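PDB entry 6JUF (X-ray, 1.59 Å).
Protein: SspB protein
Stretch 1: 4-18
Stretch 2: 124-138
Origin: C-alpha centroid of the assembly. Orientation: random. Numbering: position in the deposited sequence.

Stretch 1 (4-18) SRLAEAAHSSFARHE
Stretch 2 (124-138) TKSWAPSWYVAFHLA

Segments remote in sequence often join through a short backbone bridge that sets them in register, with side chains packed around it. SspB protein offers a compact example, in which residues 4-18 and 124-138 of one chain bury 963 Å² between them.

Stretch 1 opens with Ser 4 at the N-cap position of a short helix, 5-9. Its partner helix begins at Pro 129, after Ala 128 at the N-cap, and includes a wider pi-type turn at 133-137. The axes approach to 10.1 Å, their N-to-C directions 126° apart. Arg 5 (chi1 m) lays one guanidinium face over Leu 137, CZ to CD2 3.6 Å. Leu 6 (chi1 t, chi2 p) is the knob of this helix pair, seated among Pro 129, Tyr 132, Val 133 and Leu 137; its CD1 lies 3.8 Å from Pro 129 CB and its CD2 3.7 Å from Val 133 CG2.

Where the first helix ends, its carbonyls become available to the other stretch. The extended Lys 125 side chain (m, t, t, t) donates from NZ to Ala 7 O at 2.8 Å, and a water linking NZ to Ala 10 O extends this connection. Ala 9 sets its CB over the face of Tyr 132 (chi1 t), 3.6 Å from the ring centroid, while Ser 126 N donates to Ala 9 O at 3.0 Å.

Ala 10 leaves helical geometry (phi/psi -137/150°) and forms a single beta bridge with Ser 126, CA to CA 4.5 Å. The bridge is completed by His 11 N donating to Ser 126 O at 2.8 Å, so Ser 126 is held through both its N and its O.

His 11 (chi1 m, chi2 -60°) is sandwiched: Lys 125 CB covers one face, 3.9 Å from the ring centroid, and the six-membered ring of Trp 127 (chi1 m, chi2 100°) stacks on the opposite face, centroids 3.9 Å apart and planes at 29°. A water joins His 11 NE2 to Lys 125 O.

Beyond the bridge the chain bends tightly at Ser 12 (phi/psi -81/83°), where Ser 13 N makes a weak bond to His 11 O at 3.0 Å, and is extended at Ser 13 and Phe 14. A water connects Ser 13 O with Ser 130 N. Phe 14 (chi1 m, chi2 -90°) receives Pro 129 CG over its face, 3.8 Å from the centroid. A type I turn from Ala 15 to Glu 18 follows, within which His 17 (chi1 p) places NE2 3.6 Å from Trp 131 CH2, at the indole edge.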

# COMPACT_ATOMS: atom_id res chain seq x y z
N SER B 4 1.80 -31.49 -18.84
CA SER B 4 2.99 -30.70 -18.54
C SER B 4 2.77 -29.19 -18.70
O SER B 4 3.70 -28.46 -19.02
CB SER B 4 4.15 -31.16 -19.41
OG SER B 4 4.04 -30.61 -20.71
N ARG B 5 1.55 -28.73 -18.50
CA ARG B 5 1.22 -27.33 -18.68
C ARG B 5 2.08 -26.46 -17.76
O ARG B 5 2.55 -25.37 -18.14
CB ARG B 5 -0.25 -27.07 -18.42
CG ARG B 5 -1.15 -27.49 -19.59
CD ARG B 5 -2.25 -28.37 -19.09
NE ARG B 5 -3.48 -27.66 -18.83
CZ ARG B 5 -4.37 -28.02 -17.90
NH1 ARG B 5 -4.12 -29.05 -17.11
NH2 ARG B 5 -5.47 -27.31 -17.73
N LEU B 6 2.32 -26.96 -16.57
CA LEU B 6 2.99 -26.11 -15.58
C LEU B 6 4.46 -25.89 -16.00
O LEU B 6 4.98 -24.75 -15.95
CB LEU B 6 2.89 -26.73 -14.17
CG LEU B 6 3.56 -25.86 -13.07
CD1 LEU B 6 2.96 -24.43 -12.97
CD2 LEU B 6 3.55 -26.53 -11.70
N ALA B 7 5.15 -26.95 -16.42
CA ALA B 7 6.50 -26.79 -16.93
C ALA B 7 6.59 -25.82 -18.10
O ALA B 7 7.56 -25.09 -18.26
CB ALA B 7 7.05 -28.15 -17.34
N GLU B 8 5.60 -25.84 -18.99
CA GLU B 8 5.65 -24.99 -20.14
C GLU B 8 5.47 -23.52 -19.76
O GLU B 8 6.03 -22.62 -20.40
CB GLU B 8 4.64 -25.43 -21.16
CG GLU B 8 4.94 -26.83 -21.67
CD GLU B 8 3.98 -27.23 -22.76
OE1 GLU B 8 3.37 -28.32 -22.63
OE2 GLU B 8 3.83 -26.45 -23.74
N ALA B 9 4.69 -23.31 -18.71
CA ALA B 9 4.34 -21.97 -18.27
C ALA B 9 5.42 -21.38 -17.36
O ALA B 9 5.65 -20.15 -17.36
CB ALA B 9 3.00 -21.97 -17.54
N ALA B 10 6.02 -22.24 -16.54
CA ALA B 10 6.80 -21.73 -15.40
C ALA B 10 8.14 -22.40 -15.14
O ALA B 10 8.30 -23.58 -15.38
CB ALA B 10 5.92 -21.80 -14.15
N HIS B 11 9.08 -21.62 -14.59
CA HIS B 11 10.31 -22.19 -14.08
C HIS B 11 10.05 -22.89 -12.77
O HIS B 11 9.07 -22.59 -12.04
CB HIS B 11 11.25 -21.03 -13.74
CG HIS B 11 11.71 -20.25 -14.94
ND1 HIS B 11 12.39 -20.80 -15.96
CD2 HIS B 11 11.53 -18.92 -15.25
CE1 HIS B 11 12.68 -19.83 -16.87
NE2 HIS B 11 12.16 -18.69 -16.43
N SER B 12 10.93 -23.82 -12.40
CA SER B 12 10.83 -24.56 -11.14
C SER B 12 11.41 -23.67 -10.02
O SER B 12 12.58 -23.71 -9.68
CB SER B 12 11.59 -25.89 -11.23
OG SER B 12 11.41 -26.55 -10.01
N SER B 13 10.59 -22.77 -9.51
CA SER B 13 10.98 -21.88 -8.46
C SER B 13 9.91 -21.91 -7.38
O SER B 13 8.77 -21.50 -7.63
CB SER B 13 11.16 -20.45 -9.02
OG SER B 13 11.53 -19.54 -7.98
N PHE B 14 10.27 -22.38 -6.18
CA PHE B 14 9.32 -22.51 -5.05
C PHE B 14 9.93 -21.96 -3.76
O PHE B 14 11.10 -22.26 -3.43
CB PHE B 14 8.95 -24.01 -4.85
CG PHE B 14 8.28 -24.60 -6.06
CD1 PHE B 14 6.87 -24.56 -6.20
CD2 PHE B 14 9.06 -25.15 -7.09
CE1 PHE B 14 6.29 -25.05 -7.37
CE2 PHE B 14 8.45 -25.66 -8.22
CZ PHE B 14 7.09 -25.60 -8.36
N ALA B 15 9.14 -21.13 -3.07
CA ALA B 15 9.42 -20.65 -1.70
C ALA B 15 10.68 -19.79 -1.61
O ALA B 15 11.20 -19.62 -0.54
CB ALA B 15 9.47 -21.82 -0.71
N ARG B 16 11.19 -19.27 -2.73
CA ARG B 16 12.41 -18.43 -2.64
C ARG B 16 12.11 -17.07 -1.99
O ARG B 16 13.06 -16.34 -1.60
CB ARG B 16 12.98 -18.19 -4.04
CG ARG B 16 13.25 -19.45 -4.83
CD ARG B 16 14.67 -19.89 -4.77
NE ARG B 16 14.92 -21.06 -5.64
CZ ARG B 16 15.96 -21.15 -6.47
NH1 ARG B 16 16.86 -20.13 -6.57
NH2 ARG B 16 16.14 -22.24 -7.22
N HIS B 17 10.83 -16.70 -1.84
CA HIS B 17 10.43 -15.49 -1.12
C HIS B 17 10.45 -15.72 0.38
O HIS B 17 10.25 -14.78 1.17
CB HIS B 17 8.99 -15.12 -1.52
CG HIS B 17 8.09 -16.34 -1.63
ND1 HIS B 17 7.63 -17.00 -0.53
CD2 HIS B 17 7.62 -17.05 -2.74
CE1 HIS B 17 6.87 -18.08 -0.96
NE2 HIS B 17 6.89 -18.07 -2.31
N GLU B 18 10.67 -16.96 0.79
CA GLU B 18 10.68 -17.37 2.24
C GLU B 18 9.46 -16.91 3.00
O GLU B 18 9.53 -16.58 4.20
CB GLU B 18 12.01 -16.91 2.95
CG GLU B 18 13.20 -17.59 2.28
CD GLU B 18 14.54 -17.10 2.77
OE1 GLU B 18 14.74 -17.34 3.97
OE2 GLU B 18 15.40 -16.62 2.00
N THR B 124 10.47 -15.99 -21.84
CA THR B 124 10.17 -15.35 -20.52
C THR B 124 9.06 -16.03 -19.73
O THR B 124 7.92 -15.55 -19.67
CB THR B 124 9.86 -13.83 -20.66
OG1 THR B 124 10.78 -13.22 -21.56
CG2 THR B 124 9.91 -13.08 -19.29
N LYS B 125 9.39 -17.19 -19.14
CA LYS B 125 8.42 -17.99 -18.40
C LYS B 125 8.17 -17.32 -17.03
O LYS B 125 8.91 -16.43 -16.59
CB LYS B 125 8.97 -19.41 -18.19
CG LYS B 125 8.89 -20.32 -19.38
CD LYS B 125 9.60 -21.64 -19.04
CE LYS B 125 9.18 -22.70 -20.06
NZ LYS B 125 9.74 -24.03 -19.70
N SER B 126 7.14 -17.77 -16.33
CA SER B 126 6.84 -17.26 -14.98
C SER B 126 7.79 -17.87 -13.92
O SER B 126 8.19 -19.02 -14.00
CB SER B 126 5.41 -17.65 -14.65
OG SER B 126 5.04 -17.22 -13.31
N TRP B 127 8.11 -17.03 -12.95
CA TRP B 127 8.87 -17.41 -11.74
C TRP B 127 7.99 -17.85 -10.64
O TRP B 127 8.51 -18.12 -9.55
CB TRP B 127 9.79 -16.26 -11.27
CG TRP B 127 10.85 -15.97 -12.27
CD1 TRP B 127 10.90 -14.94 -13.24
CD2 TRP B 127 12.04 -16.78 -12.50
NE1 TRP B 127 12.01 -15.09 -14.03
CE2 TRP B 127 12.73 -16.18 -13.63
CE3 TRP B 127 12.55 -17.95 -11.94
CZ2 TRP B 127 13.88 -16.69 -14.13
CZ3 TRP B 127 13.73 -18.45 -12.46
CH2 TRP B 127 14.37 -17.84 -13.53
N ALA B 128 6.69 -17.93 -10.84
CA ALA B 128 5.77 -18.27 -9.74
C ALA B 128 4.85 -19.45 -10.03
O ALA B 128 3.63 -19.26 -10.19
CB ALA B 128 4.97 -17.01 -9.30
N PRO B 129 5.43 -20.65 -10.17
CA PRO B 129 4.56 -21.79 -10.59
C PRO B 129 3.35 -22.00 -9.69
O PRO B 129 2.29 -22.40 -10.17
CB PRO B 129 5.53 -22.99 -10.59
CG PRO B 129 6.78 -22.50 -9.81
CD PRO B 129 6.87 -21.02 -10.14
N SER B 130 3.52 -21.82 -8.39
CA SER B 130 2.40 -22.04 -7.44
C SER B 130 1.26 -21.10 -7.71
O SER B 130 0.07 -21.49 -7.66
CB SER B 130 2.84 -22.00 -5.98
OG SER B 130 3.61 -23.14 -5.69
N TRP B 131 1.61 -19.85 -8.00
CA TRP B 131 0.58 -18.86 -8.40
C TRP B 131 -0.09 -19.23 -9.70
O TRP B 131 -1.32 -19.11 -9.84
CB TRP B 131 1.23 -17.48 -8.60
CG TRP B 131 1.41 -16.68 -7.31
CD1 TRP B 131 0.75 -15.53 -6.98
CD2 TRP B 131 2.38 -16.91 -6.22
NE1 TRP B 131 1.21 -15.00 -5.78
CE2 TRP B 131 2.18 -15.83 -5.26
CE3 TRP B 131 3.38 -17.88 -5.95
CZ2 TRP B 131 2.94 -15.73 -4.08
CZ3 TRP B 131 4.11 -17.79 -4.77
CH2 TRP B 131 3.89 -16.77 -3.84
N TYR B 132 0.71 -19.65 -10.67
CA TYR B 132 0.17 -20.12 -11.97
C TYR B 132 -0.83 -21.30 -11.77
O TYR B 132 -1.92 -21.27 -12.30
CB TYR B 132 1.30 -20.47 -12.97
CG TYR B 132 0.69 -20.70 -14.34
CD1 TYR B 132 0.22 -21.98 -14.71
CD2 TYR B 132 0.63 -19.66 -15.27
CE1 TYR B 132 -0.34 -22.18 -15.97
CE2 TYR B 132 0.04 -19.86 -16.52
CZ TYR B 132 -0.45 -21.10 -16.84
OH TYR B 132 -1.00 -21.29 -18.07
N VAL B 133 -0.49 -22.30 -10.97
CA VAL B 133 -1.45 -23.39 -10.68
C VAL B 133 -2.71 -22.80 -10.04
O VAL B 133 -3.83 -23.10 -10.44
CB VAL B 133 -0.85 -24.46 -9.73
CG1 VAL B 133 -1.94 -25.52 -9.40
CG2 VAL B 133 0.34 -25.14 -10.41
N ALA B 134 -2.53 -21.96 -8.99
CA ALA B 134 -3.67 -21.47 -8.18
C ALA B 134 -4.66 -20.72 -9.06
O ALA B 134 -5.86 -20.92 -8.97
CB ALA B 134 -3.23 -20.57 -7.00
N PHE B 135 -4.15 -19.84 -9.91
CA PHE B 135 -5.05 -19.05 -10.79
C PHE B 135 -5.50 -19.80 -12.02
O PHE B 135 -6.70 -19.61 -12.42
CB PHE B 135 -4.42 -17.71 -11.16
CG PHE B 135 -4.46 -16.71 -10.04
CD1 PHE B 135 -5.50 -15.80 -9.97
CD2 PHE B 135 -3.50 -16.72 -9.02
CE1 PHE B 135 -5.57 -14.87 -8.92
CE2 PHE B 135 -3.56 -15.78 -7.98
CZ PHE B 135 -4.62 -14.90 -7.89
N HIS B 136 -4.62 -20.58 -12.67
CA HIS B 136 -4.91 -21.05 -14.04
C HIS B 136 -5.16 -22.54 -14.18
O HIS B 136 -5.76 -22.96 -15.16
CB HIS B 136 -3.74 -20.64 -14.94
CG HIS B 136 -3.67 -19.15 -15.14
ND1 HIS B 136 -4.68 -18.45 -15.68
CD2 HIS B 136 -2.65 -18.24 -14.92
CE1 HIS B 136 -4.37 -17.15 -15.77
NE2 HIS B 136 -3.11 -17.00 -15.30
N LEU B 137 -4.69 -23.36 -13.23
CA LEU B 137 -4.77 -24.85 -13.40
C LEU B 137 -5.63 -25.58 -12.38
O LEU B 137 -6.14 -26.67 -12.66
CB LEU B 137 -3.37 -25.49 -13.43
CG LEU B 137 -2.46 -25.02 -14.59
CD1 LEU B 137 -1.07 -25.65 -14.53
CD2 LEU B 137 -3.04 -25.35 -15.93
N ALA B 138 -5.87 -24.97 -11.24
CA ALA B 138 -6.67 -25.64 -10.19
C ALA B 138 -8.09 -25.83 -10.64
O ALA B 138 -8.65 -24.94 -11.30
CB ALA B 138 -6.65 -24.84 -8.86
O HOH W 1 10.20 -24.99 -16.66
O HOH W 2 11.59 -15.84 -17.35
O HOH W 3 6.13 -20.88 -6.78